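Local structure of N-acetylmuramoyl-L-alanine amidase domain-containing protein SAOUHSC_02979 (Staphylococcus aureus, 5T1Q) at residues S35-D40 with A196-S201; V84-A89 with Y206-F211; R140-P143 with E147-K150; K168-S173 with K179-H184. The protein probably cleaves amide bonds of bacterial peptidoglycan, this chain being its C-terminal part with a glucosaminidase-family region and a CHAP domain. All blocks are in the same frame, centred on the assembly; numbering follows the deposited sequence. Where two conformers were deposited one is given.

Contact 1. Residues S35-D40 with A196-S201; sequences SLFETD and AKKLNS
K198 NZ, the end of a lysine from helix 195-205, is gripped by several oxygens at once. Water 1 accepts a bond from NZ at 2.7 Å and donates one to the carbonyl oxygen S35 O at 2.8 Å, so the ammonium reaches segment 35-40 through a single solvent molecule. A salt bridge to D192 and a hydrogen bond to L337 O hold the same nitrogen, probably keeping it charged although the residue is buried. On its way there the aliphatic chain runs over one face of the F37 ring. K198 CG stands above the middle of that ring, 3.6 Å from its centroid and 14° off the normal, a CH-pi contact, while K198 CD comes within 3.5 Å of F37 CE1 near the rim. The chain is extended beyond CG (chi2 178°, chi3 175°), which lets successive methylenes follow the ring and carries NZ past it. F37 belongs to strand 37-39, which lies between strands 52-54 and 339-345 in the large mixed sheet that continues into the CHAP part of the chain; the contact thus joins this sheet to a helix of the glucosaminidase-family region. S201, one turn on, brings CB to 4.3 Å from F37 CE2, approaching the ring obliquely. Its hydroxyl OG is hydrogen-bonded to F52 O on the adjoining strand, a second tie from helix to sheet.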
loop_
_atom_site.group_PDB
_atom_site.type_symbol
_atom_site.label_atom_id
_atom_site.label_comp_id
_atom_site.label_asym_id
_atom_site.label_seq_id
_atom_site.Cartn_x
_atom_site.Cartn_y
_atom_site.Cartn_z
ATOM N N SER A 35 2.014 2.087 -0.527
ATOM C CA SER A 35 2.714 1.214 0.425
ATOM C C SER A 35 1.812 0.185 1.081
ATOM O O SER A 35 0.658 0.456 1.357
ATOM C CB SER A 35 3.369 2.040 1.521
ATOM O OG SER A 35 4.235 3.007 0.970
ATOM N N LEU A 36 2.373 -0.988 1.323
ATOM C CA LEU A 36 1.697 -2.066 2.004
ATOM C C LEU A 36 2.239 -2.152 3.424
ATOM O O LEU A 36 3.378 -1.771 3.689
ATOM C CB LEU A 36 1.914 -3.376 1.271
ATOM C CG LEU A 36 1.328 -3.359 -0.149
ATOM C CD1 LEU A 36 1.857 -4.534 -0.925
ATOM C CD2 LEU A 36 -0.194 -3.347 -0.125
ATOM N N PHE A 37 1.397 -2.649 4.319
ATOM C CA PHE A 37 1.698 -2.752 5.734
ATOM C C PHE A 37 1.243 -4.077 6.310
ATOM O O PHE A 37 0.270 -4.674 5.844
ATOM C CB PHE A 37 0.962 -1.649 6.499
ATOM C CG PHE A 37 1.408 -0.269 6.146
ATOM C CD1 PHE A 37 0.881 0.377 5.044
ATOM C CD2 PHE A 37 2.368 0.383 6.913
ATOM C CE1 PHE A 37 1.303 1.639 4.704
ATOM C CE2 PHE A 37 2.787 1.653 6.583
ATOM C CZ PHE A 37 2.259 2.281 5.474
ATOM N N GLU A 38 1.935 -4.509 7.356
ATOM C CA GLU A 38 1.572 -5.729 8.067
ATOM C C GLU A 38 1.293 -5.320 9.511
ATOM O O GLU A 38 1.758 -4.264 9.967
ATOM C CB GLU A 38 2.706 -6.740 7.939
ATOM C CG GLU A 38 2.255 -8.197 7.993
ATOM C CD GLU A 38 3.228 -9.144 7.320
ATOM O OE1 GLU A 38 4.126 -8.672 6.593
ATOM O OE2 GLU A 38 3.083 -10.373 7.496
ATOM N N THR A 39 0.487 -6.112 10.213
ATOM C CA THR A 39 0.195 -5.838 11.624
ATOM C C THR A 39 1.444 -6.090 12.458
ATOM O O THR A 39 2.124 -7.091 12.274
ATOM C CB THR A 39 -0.959 -6.700 12.176
ATOM O OG1 THR A 39 -0.831 -8.048 11.687
ATOM C CG2 THR A 39 -2.310 -6.127 11.751
ATOM N N ASP A 40 1.744 -5.153 13.353
ATOM C CA ASP A 40 2.902 -5.243 14.247
ATOM C C ASP A 40 2.765 -6.478 15.140
ATOM O O ASP A 40 1.783 -6.578 15.870
ATOM C CB ASP A 40 2.951 -3.966 15.109
ATOM C CG ASP A 40 4.131 -3.921 16.075
ATOM O OD1 ASP A 40 5.011 -4.803 16.053
ATOM O OD2 ASP A 40 4.168 -2.965 16.873
ATOM N N ALA A 196 -3.256 7.700 9.491
ATOM C CA ALA A 196 -2.343 8.241 10.509
ATOM C C ALA A 196 -1.381 7.187 11.042
ATOM O O ALA A 196 -0.173 7.429 11.116
ATOM C CB ALA A 196 -3.119 8.868 11.665
ATOM N N LYS A 197 -1.904 6.021 11.408
ATOM C CA LYS A 197 -1.049 4.952 11.922
ATOM C C LYS A 197 -0.023 4.485 10.883
ATOM O O LYS A 197 1.087 4.102 11.235
ATOM C CB LYS A 197 -1.858 3.785 12.497
ATOM C CG LYS A 197 -2.611 4.153 13.780
ATOM C CD LYS A 197 -2.841 2.963 14.700
ATOM C CE LYS A 197 -3.628 1.826 14.054
ATOM N NZ LYS A 197 -5.045 2.180 13.767
ATOM N N LYS A 198 -0.399 4.532 9.607
ATOM C CA LYS A 198 0.523 4.187 8.536
ATOM C C LYS A 198 1.650 5.217 8.434
ATOM O O LYS A 198 2.821 4.843 8.354
ATOM C CB LYS A 198 -0.212 4.051 7.200
ATOM C CG LYS A 198 -1.051 2.785 7.094
ATOM C CD LYS A 198 -1.792 2.745 5.769
ATOM C CE LYS A 198 -2.540 1.441 5.585
ATOM N NZ LYS A 198 -3.136 1.374 4.226
ATOM N N LEU A 199 1.307 6.507 8.444
ATOM C CA LEU A 199 2.330 7.548 8.372
ATOM C C LEU A 199 3.280 7.462 9.568
ATOM O O LEU A 199 4.494 7.540 9.400
ATOM C CB LEU A 199 1.714 8.950 8.284
ATOM C CG LEU A 199 0.951 9.319 7.011
ATOM C CD1 LEU A 199 0.455 10.751 7.112
ATOM C CD2 LEU A 199 1.808 9.159 5.765
ATOM N N ASN A 200 2.723 7.277 10.761
ATOM C CA ASN A 200 3.516 7.163 11.978
ATOM C C ASN A 200 4.496 6.003 11.860
ATOM O O ASN A 200 5.662 6.148 12.200
ATOM C CB ASN A 200 2.609 7.016 13.216
ATOM C CG ASN A 200 1.755 8.259 13.464
ATOM O OD1 ASN A 200 2.060 9.349 12.973
ATOM N ND2 ASN A 200 0.682 8.100 14.224
ATOM N N SER A 201 4.027 4.875 11.329
ATOM C CA SER A 201 4.884 3.708 11.132
ATOM C C SER A 201 6.064 4.018 10.204
ATOM O O SER A 201 7.188 3.588 10.457
ATOM C CB SER A 201 4.080 2.549 10.549
ATOM O OG SER A 201 4.917 1.425 10.333
HETATM O O HOH W 1 -1.487 1.968 2.181
#

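Contact 2. Residues V84-A89 with Y206-F211; sequences VMIAQA and YQLTQF
The F211 ring meets I86 across the contact: the methyl I86 CD1 comes to 3.8 Å from F211 CD2, approaching obliquely, with the two side chains at about a right angle. Over the centre of one ring face lies Q210 CG, 3.7 Å above the plane, so the preceding residue packs on the phenyl group. Q210 reaches this place with CG set between its backbone N and carbonyl carbon (chi1 79°). Q210 NE2 donates to Q207 O at 3.0 Å with an N-H...O angle of 148°, the donor tilted somewhat from the carbonyl plane, and also bonds to S225 OG. Beside the ring, L208 fills the rest of the interface. Both its methyls face I86: L208 CD1 and CD2 each lie 3.9 Å from I86 CG2, the branch that stands anti to the isoleucine N. L208 CD1 also reaches the A87 methyl, CB, at 4.0 Å, so this one leucine branch rests against two consecutive residues of helix 82-93. All four touching residues are buried, and no hydrogen bond crosses between the segments. I86 touches A71 and F211 touches A68, both of helix 58-78, while I202 of helix 195-205 touches both A87 and L208. L208 completes a Schellman motif: Q207, with positive phi, is the C' residue that ends helix 195-205, and L208 N bonds back to I203 O. The chain then continues as a 3-10 turn from which L208 and F211 pack on helix 82-93, within the mainly helical glucosaminidase-family region, a member of the lysozyme clan.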
loop_
_atom_site.group_PDB
_atom_site.type_symbol
_atom_site.label_atom_id
_atom_site.label_comp_id
_atom_site.label_asym_id
_atom_site.label_seq_id
_atom_site.Cartn_x
_atom_site.Cartn_y
_atom_site.Cartn_z
ATOM N N VAL A 84 6.598 14.313 7.861
ATOM C CA VAL A 84 5.247 14.040 7.401
ATOM C C VAL A 84 5.254 14.048 5.872
ATOM O O VAL A 84 4.702 13.153 5.246
ATOM C CB VAL A 84 4.222 15.045 7.986
ATOM C CG1 VAL A 84 2.835 14.847 7.384
ATOM C CG2 VAL A 84 4.154 14.909 9.502
HETATM N N MSE A 85 5.933 15.026 5.286
HETATM C CA MSE A 85 6.004 15.155 3.828
HETATM C C MSE A 85 6.673 13.955 3.172
HETATM O O MSE A 85 6.191 13.446 2.154
HETATM C CB MSE A 85 6.737 16.460 3.508
HETATM C CG MSE A 85 6.919 16.716 2.013
HETATM SE SE MSE A 85 7.684 18.525 1.788
HETATM C CE MSE A 85 7.681 18.608 -0.177
ATOM N N ILE A 86 7.784 13.496 3.742
ATOM C CA ILE A 86 8.510 12.362 3.186
ATOM C C ILE A 86 7.689 11.070 3.346
ATOM O O ILE A 86 7.671 10.226 2.450
ATOM C CB ILE A 86 9.904 12.200 3.828
ATOM C CG1 ILE A 86 10.782 13.404 3.483
ATOM C CG2 ILE A 86 10.570 10.928 3.321
ATOM C CD1 ILE A 86 12.083 13.465 4.251
ATOM N N ALA A 87 7.025 10.936 4.491
ATOM C CA ALA A 87 6.205 9.778 4.768
ATOM C C ALA A 87 5.030 9.708 3.808
ATOM O O ALA A 87 4.703 8.624 3.316
ATOM C CB ALA A 87 5.717 9.809 6.203
ATOM N N GLN A 88 4.389 10.855 3.553
ATOM C CA GLN A 88 3.281 10.901 2.607
ATOM C C GLN A 88 3.767 10.554 1.201
ATOM O O GLN A 88 3.075 9.833 0.476
ATOM C CB GLN A 88 2.555 12.256 2.623
ATOM C CG GLN A 88 1.607 12.419 3.795
ATOM C CD GLN A 88 0.657 13.600 3.640
ATOM O OE1 GLN A 88 0.972 14.726 4.022
ATOM N NE2 GLN A 88 -0.547 13.321 3.163
ATOM N N ALA A 89 4.956 11.039 0.829
ATOM C CA ALA A 89 5.538 10.701 -0.466
ATOM C C ALA A 89 5.743 9.190 -0.559
ATOM O O ALA A 89 5.350 8.567 -1.553
ATOM C CB ALA A 89 6.858 11.433 -0.699
ATOM N N TYR A 206 11.735 4.676 9.349
ATOM C CA TYR A 206 12.737 5.298 8.487
ATOM C C TYR A 206 13.440 6.515 9.117
ATOM O O TYR A 206 14.234 7.172 8.449
ATOM C CB TYR A 206 12.162 5.584 7.097
ATOM C CG TYR A 206 11.886 4.300 6.335
ATOM C CD1 TYR A 206 12.929 3.562 5.799
ATOM C CD2 TYR A 206 10.585 3.814 6.165
ATOM C CE1 TYR A 206 12.697 2.380 5.112
ATOM C CE2 TYR A 206 10.340 2.632 5.473
ATOM C CZ TYR A 206 11.408 1.918 4.949
ATOM O OH TYR A 206 11.208 0.743 4.259
ATOM N N GLN A 207 13.171 6.765 10.405
ATOM C CA GLN A 207 13.808 7.829 11.180
ATOM C C GLN A 207 13.741 9.175 10.459
ATOM O O GLN A 207 14.744 9.904 10.344
ATOM C CB GLN A 207 15.263 7.458 11.483
ATOM C CG GLN A 207 15.455 6.170 12.269
ATOM C CD GLN A 207 15.024 6.246 13.732
ATOM O OE1 GLN A 207 15.048 7.300 14.356
ATOM N NE2 GLN A 207 14.666 5.100 14.289
ATOM N N LEU A 208 12.540 9.514 9.997
ATOM C CA LEU A 208 12.350 10.719 9.220
ATOM C C LEU A 208 12.386 12.038 10.013
ATOM O O LEU A 208 12.467 13.110 9.395
ATOM C CB LEU A 208 11.062 10.608 8.403
ATOM C CG LEU A 208 10.940 9.374 7.496
ATOM C CD1 LEU A 208 9.613 9.403 6.741
ATOM C CD2 LEU A 208 12.107 9.281 6.521
ATOM N N THR A 209 12.324 11.991 11.347
ATOM C CA THR A 209 12.415 13.226 12.143
ATOM C C THR A 209 13.801 13.864 12.023
ATOM O O THR A 209 13.961 15.061 12.244
ATOM C CB THR A 209 12.133 13.000 13.639
ATOM O OG1 THR A 209 13.024 11.998 14.148
ATOM C CG2 THR A 209 10.693 12.566 13.856
ATOM N N GLN A 210 14.799 13.068 11.656
ATOM C CA GLN A 210 16.153 13.585 11.510
ATOM C C GLN A 210 16.231 14.655 10.398
ATOM O O GLN A 210 17.269 15.289 10.230
ATOM C CB GLN A 210 17.155 12.451 11.249
ATOM C CG GLN A 210 17.195 11.933 9.817
ATOM C CD GLN A 210 18.130 10.746 9.658
ATOM O OE1 GLN A 210 19.249 10.893 9.156
ATOM N NE2 GLN A 210 17.696 9.575 10.128
ATOM N N PHE A 211 15.136 14.835 9.651
ATOM C CA PHE A 211 15.058 15.850 8.592
ATOM C C PHE A 211 14.156 17.036 8.980
ATOM O O PHE A 211 13.897 17.915 8.153
ATOM C CB PHE A 211 14.557 15.217 7.285
ATOM C CG PHE A 211 15.364 14.023 6.844
ATOM C CD1 PHE A 211 16.678 14.180 6.404
ATOM C CD2 PHE A 211 14.813 12.744 6.861
ATOM C CE1 PHE A 211 17.423 13.087 5.998
ATOM C CE2 PHE A 211 15.554 11.648 6.448
ATOM C CZ PHE A 211 16.860 11.819 6.020
#

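Contact 3. Residues R140-P143 with E147-K150; sequences RKYP and ESLK
Y142 turns its CG anti to the carbonyl carbon (chi1 -54°) and its ring about perpendicular to the CA-CB-CG plane (chi2 91°), which lays one flat face against the backbone of E147 and S148. S148 CA stands above the centre of that face, 3.8 Å from the centroid and only 5° off the normal, a CH-pi contact. S148 N is over the same face, 3.8 Å from Y142 CD2, whereas E147 O comes in obliquely at 3.6 Å from Y142 CE2. Y142, two residues after strand 131-140, thus lies on the first turn of helix 145-158, and the strand-to-helix connection of the glucosaminidase-family region doubles back on itself. Further out, P143 packs against the E147 side chain, which bends at chi2 so that OE2 lies 3.5 Å from P143 CD; the two side chains cross at about a right angle. The same OE2 takes part in a hydrogen bond with S144 OG, which fixes the carboxylate near the start of the helix. At the far end of the ring, water 2 links the two segments, 2.7 Å from S148 OG and weakly donating to Y142 OH at 3.0 Å. Stronger partners lie outside: Y142 OH is hydrogen-bonded to D151 OD2, which R140 NH1 also meets in a salt bridge, and S148 OG is hydrogen-bonded to L108 N.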
loop_
_atom_site.group_PDB
_atom_site.type_symbol
_atom_site.label_atom_id
_atom_site.label_comp_id
_atom_site.label_asym_id
_atom_site.label_seq_id
_atom_site.Cartn_x
_atom_site.Cartn_y
_atom_site.Cartn_z
ATOM N N ARG A 140 -2.905 15.172 -10.804
ATOM C CA ARG A 140 -2.035 16.205 -11.320
ATOM C C ARG A 140 -0.809 15.582 -11.975
ATOM O O ARG A 140 -0.188 14.681 -11.414
ATOM C CB ARG A 140 -1.632 17.173 -10.201
ATOM C CG ARG A 140 -2.831 17.836 -9.534
ATOM C CD ARG A 140 -2.445 18.920 -8.538
ATOM N NE ARG A 140 -3.632 19.465 -7.874
ATOM C CZ ARG A 140 -3.627 20.421 -6.940
ATOM N NH1 ARG A 140 -2.492 20.977 -6.542
ATOM N NH2 ARG A 140 -4.777 20.823 -6.395
ATOM N N LYS A 141 -0.514 16.045 -13.187
ATOM C CA LYS A 141 0.615 15.592 -13.984
ATOM C C LYS A 141 1.625 16.734 -13.997
ATOM O O LYS A 141 1.313 17.835 -14.455
ATOM C CB LYS A 141 0.123 15.274 -15.396
ATOM C CG LYS A 141 1.160 14.779 -16.390
ATOM C CD LYS A 141 0.491 14.574 -17.742
ATOM C CE LYS A 141 1.469 14.164 -18.822
ATOM N NZ LYS A 141 2.013 12.809 -18.582
ATOM N N TYR A 142 2.820 16.478 -13.470
ATOM C CA TYR A 142 3.859 17.497 -13.375
ATOM C C TYR A 142 4.976 17.260 -14.378
ATOM O O TYR A 142 5.173 16.133 -14.810
ATOM C CB TYR A 142 4.464 17.478 -11.980
ATOM C CG TYR A 142 3.473 17.617 -10.852
ATOM C CD1 TYR A 142 2.901 16.497 -10.262
ATOM C CD2 TYR A 142 3.130 18.868 -10.350
ATOM C CE1 TYR A 142 2.006 16.619 -9.213
ATOM C CE2 TYR A 142 2.237 18.997 -9.302
ATOM C CZ TYR A 142 1.679 17.870 -8.733
ATOM O OH TYR A 142 0.796 17.992 -7.687
ATOM N N PRO A 143 5.719 18.326 -14.752
ATOM C CA PRO A 143 6.861 18.142 -15.667
ATOM C C PRO A 143 7.991 17.321 -15.033
ATOM O O PRO A 143 8.742 16.652 -15.740
ATOM C CB PRO A 143 7.346 19.577 -15.941
ATOM C CG PRO A 143 6.244 20.476 -15.504
ATOM C CD PRO A 143 5.483 19.749 -14.442
ATOM N N GLU A 147 8.254 20.097 -9.303
ATOM C CA GLU A 147 6.952 20.750 -9.174
ATOM C C GLU A 147 5.990 19.982 -8.260
ATOM O O GLU A 147 5.048 20.568 -7.742
ATOM C CB GLU A 147 6.289 20.991 -10.547
ATOM C CG GLU A 147 7.018 21.961 -11.489
ATOM C CD GLU A 147 8.177 21.338 -12.270
ATOM O OE1 GLU A 147 8.996 22.101 -12.841
ATOM O OE2 GLU A 147 8.270 20.091 -12.328
ATOM N N SER A 148 6.214 18.678 -8.078
ATOM C CA SER A 148 5.365 17.867 -7.196
ATOM C C SER A 148 5.590 18.234 -5.731
ATOM O O SER A 148 4.637 18.457 -4.990
ATOM C CB SER A 148 5.628 16.373 -7.412
ATOM O OG SER A 148 4.799 15.571 -6.583
ATOM N N LEU A 149 6.855 18.281 -5.325
ATOM C CA LEU A 149 7.237 18.656 -3.958
ATOM C C LEU A 149 6.737 20.066 -3.617
ATOM O O LEU A 149 6.241 20.311 -2.510
ATOM C CB LEU A 149 8.760 18.614 -3.811
ATOM C CG LEU A 149 9.463 17.256 -3.965
ATOM C CD1 LEU A 149 10.954 17.428 -4.247
ATOM C CD2 LEU A 149 9.238 16.384 -2.743
ATOM N N LYS A 150 6.903 20.985 -4.573
ATOM C CA LYS A 150 6.455 22.379 -4.434
ATOM C C LYS A 150 4.920 22.427 -4.321
ATOM O O LYS A 150 4.373 23.136 -3.469
ATOM C CB LYS A 150 6.937 23.194 -5.655
ATOM C CG LYS A 150 6.526 24.667 -5.760
ATOM C CD LYS A 150 7.082 25.527 -4.635
ATOM C CE LYS A 150 7.284 26.975 -5.076
ATOM N NZ LYS A 150 6.065 27.647 -5.608
HETATM O O HOH W 2 2.266 16.123 -5.895
#

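Contact 4. Residues K168-S173 with K179-H184; sequences KPTWKS and KDATSH
P169 CB packs on one face of the H184 imidazole, joining a short 3-10 turn, 168-170, to helix 178-185, which follows it after a brief loop in the glucosaminidase-family region. This carbon sits over the centre of the ring, P169 CB being 3.6 Å from the H184 centroid and 13° off the normal, a CH-pi contact. Next to it, T170 fits against A181: the two CB atoms are 3.9 Å apart, and the threonine methyl CG2 reaches A181 O at 3.5 Å. Here the backbones nearly meet, with the CA atoms of T170 and A181 only 4.1 Å from each other, a closeness that the small alanine side chain permits. No hydrogen bond crosses between the segments, but hydrogen bonds on each side hold the participants in place. On one side, T170 OG1 is hydrogen-bonded to Y167 O, which leaves CG2 as the branch turned to the helix. V84 of helix 82-93 also touches the A181 methyl. On the helix side, the imidazole is fixed in rotation by its own turn: H184 ND1 donates to D180 O at 2.8 Å, an angle of 147° at the hydrogen, so the ring is held with its face to the proline. D180 O is shared, for S183 OG donates to it at 2.7 Å, and the two donors reach this one oxygen from opposite faces of its carbonyl plane.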
loop_
_atom_site.group_PDB
_atom_site.type_symbol
_atom_site.label_atom_id
_atom_site.label_comp_id
_atom_site.label_asym_id
_atom_site.label_seq_id
_atom_site.Cartn_x
_atom_site.Cartn_y
_atom_site.Cartn_z
ATOM N N LYS A 168 -4.120 23.475 7.999
ATOM C CA LYS A 168 -3.425 24.335 8.966
ATOM C C LYS A 168 -2.970 23.564 10.224
ATOM O O LYS A 168 -1.872 23.805 10.706
ATOM C CB LYS A 168 -4.264 25.575 9.336
ATOM C CG LYS A 168 -3.558 26.535 10.290
ATOM C CD LYS A 168 -4.341 27.820 10.533
ATOM C CE LYS A 168 -3.607 28.699 11.532
ATOM N NZ LYS A 168 -4.237 30.025 11.743
ATOM N N PRO A 169 -3.804 22.638 10.751
ATOM C CA PRO A 169 -3.374 21.834 11.910
ATOM C C PRO A 169 -2.136 20.922 11.697
ATOM O O PRO A 169 -1.643 20.359 12.671
ATOM C CB PRO A 169 -4.606 20.976 12.215
ATOM C CG PRO A 169 -5.756 21.790 11.718
ATOM C CD PRO A 169 -5.247 22.464 10.482
ATOM N N THR A 170 -1.665 20.745 10.459
ATOM C CA THR A 170 -0.450 19.949 10.218
ATOM C C THR A 170 0.787 20.840 10.240
ATOM O O THR A 170 1.914 20.334 10.252
ATOM C CB THR A 170 -0.458 19.198 8.875
ATOM O OG1 THR A 170 -0.350 20.124 7.791
ATOM C CG2 THR A 170 -1.711 18.332 8.725
ATOM N N TRP A 171 0.568 22.164 10.230
ATOM C CA TRP A 171 1.655 23.142 10.264
ATOM C C TRP A 171 2.419 22.935 11.546
ATOM O O TRP A 171 1.827 22.658 12.587
ATOM C CB TRP A 171 1.114 24.575 10.218
ATOM C CG TRP A 171 0.451 24.980 8.934
ATOM C CD1 TRP A 171 0.040 24.161 7.911
ATOM C CD2 TRP A 171 -0.042 26.285 8.618
ATOM N NE1 TRP A 171 -0.593 24.899 6.940
ATOM C CE2 TRP A 171 -0.667 26.204 7.354
ATOM C CE3 TRP A 171 0.018 27.527 9.264
ATOM C CZ2 TRP A 171 -1.232 27.314 6.725
ATOM C CZ3 TRP A 171 -0.545 28.636 8.636
ATOM C CH2 TRP A 171 -1.158 28.520 7.379
ATOM N N LYS A 172 3.728 23.109 11.465
ATOM C CA LYS A 172 4.628 22.872 12.602
ATOM C C LYS A 172 4.267 23.769 13.799
ATOM O O LYS A 172 4.265 23.319 14.940
ATOM C CB LYS A 172 6.073 23.102 12.147
ATOM C CG LYS A 172 7.113 22.197 12.775
ATOM C CD LYS A 172 8.415 22.337 12.005
ATOM C CE LYS A 172 9.459 21.350 12.470
ATOM N NZ LYS A 172 10.702 21.519 11.674
ATOM N N SER A 173 3.910 25.018 13.516
ATOM C CA SER A 173 3.511 25.971 14.555
ATOM C C SER A 173 2.167 25.633 15.237
ATOM O O SER A 173 1.866 26.170 16.297
ATOM C CB SER A 173 3.444 27.386 13.960
ATOM O OG SER A 173 2.572 27.433 12.845
ATOM N N LYS A 179 3.032 13.533 15.264
ATOM C CA LYS A 179 1.812 12.715 15.466
ATOM C C LYS A 179 0.515 13.527 15.523
ATOM O O LYS A 179 -0.564 12.998 15.257
ATOM C CB LYS A 179 1.919 11.775 16.678
ATOM C CG LYS A 179 2.744 10.519 16.400
ATOM C CD LYS A 179 2.434 9.377 17.374
ATOM C CE LYS A 179 3.148 9.498 18.710
ATOM N NZ LYS A 179 4.565 9.038 18.616
ATOM N N ASP A 180 0.614 14.801 15.879
ATOM C CA ASP A 180 -0.560 15.661 15.890
ATOM C C ASP A 180 -0.929 15.950 14.436
ATOM O O ASP A 180 -2.106 15.936 14.065
ATOM C CB ASP A 180 -0.270 16.949 16.661
ATOM C CG ASP A 180 0.004 16.692 18.143
ATOM O OD1 ASP A 180 -0.905 16.173 18.828
ATOM O OD2 ASP A 180 1.116 17.021 18.623
ATOM N N ALA A 181 0.100 16.157 13.616
ATOM C CA ALA A 181 -0.076 16.436 12.200
ATOM C C ALA A 181 -0.645 15.242 11.428
ATOM O O ALA A 181 -1.604 15.397 10.669
ATOM C CB ALA A 181 1.237 16.891 11.588
ATOM N N THR A 182 -0.082 14.052 11.628
ATOM C CA THR A 182 -0.588 12.863 10.932
ATOM C C THR A 182 -2.056 12.566 11.299
ATOM O O THR A 182 -2.828 12.152 10.436
ATOM C CB THR A 182 0.281 11.612 11.173
ATOM O OG1 THR A 182 0.306 11.296 12.562
ATOM C CG2 THR A 182 1.714 11.822 10.671
ATOM N N SER A 183 -2.450 12.814 12.549
ATOM C CA SER A 183 -3.848 12.555 12.966
ATOM C C SER A 183 -4.857 13.469 12.250
ATOM O O SER A 183 -6.016 13.094 12.070
ATOM C CB SER A 183 -4.028 12.701 14.477
ATOM O OG SER A 183 -3.934 14.056 14.868
ATOM N N HIS A 184 -4.421 14.671 11.868
ATOM C CA HIS A 184 -5.295 15.604 11.131
ATOM C C HIS A 184 -5.348 15.299 9.628
ATOM O O HIS A 184 -6.247 15.762 8.934
ATOM C CB HIS A 184 -4.905 17.056 11.399
ATOM C CG HIS A 184 -5.269 17.522 12.776
ATOM N ND1 HIS A 184 -4.369 17.553 13.821
ATOM C CD2 HIS A 184 -6.450 17.950 13.284
ATOM C CE1 HIS A 184 -4.974 17.996 14.908
ATOM N NE2 HIS A 184 -6.237 18.249 14.609
#

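Contacts 1, 2 and 4 meet through neighbouring helices, while contact 3 touches only contact 2 among them. Contacts 1 and 2, with centres about 13 Å apart, touch where L199 CD2 rests 3.8 Å from Q88 N. Contact 4, its centre about 14 Å from that of contact 2, joins it through V84 CG2, 4.1 Å from A181 CB, and is tied to contact 1 by a probable hydrogen bond, N200 OD1 to T182 OG1, 2.7 Å. Contact 3 reaches this group through M85, packed on L149, but stays about 12 Å from contact 4 at nearest atoms. None includes the sodium ligands H276, N279, N280 and E302, which belong to the CHAP part; strand 37-39 of contact 1 shares a sheet with strands of that part.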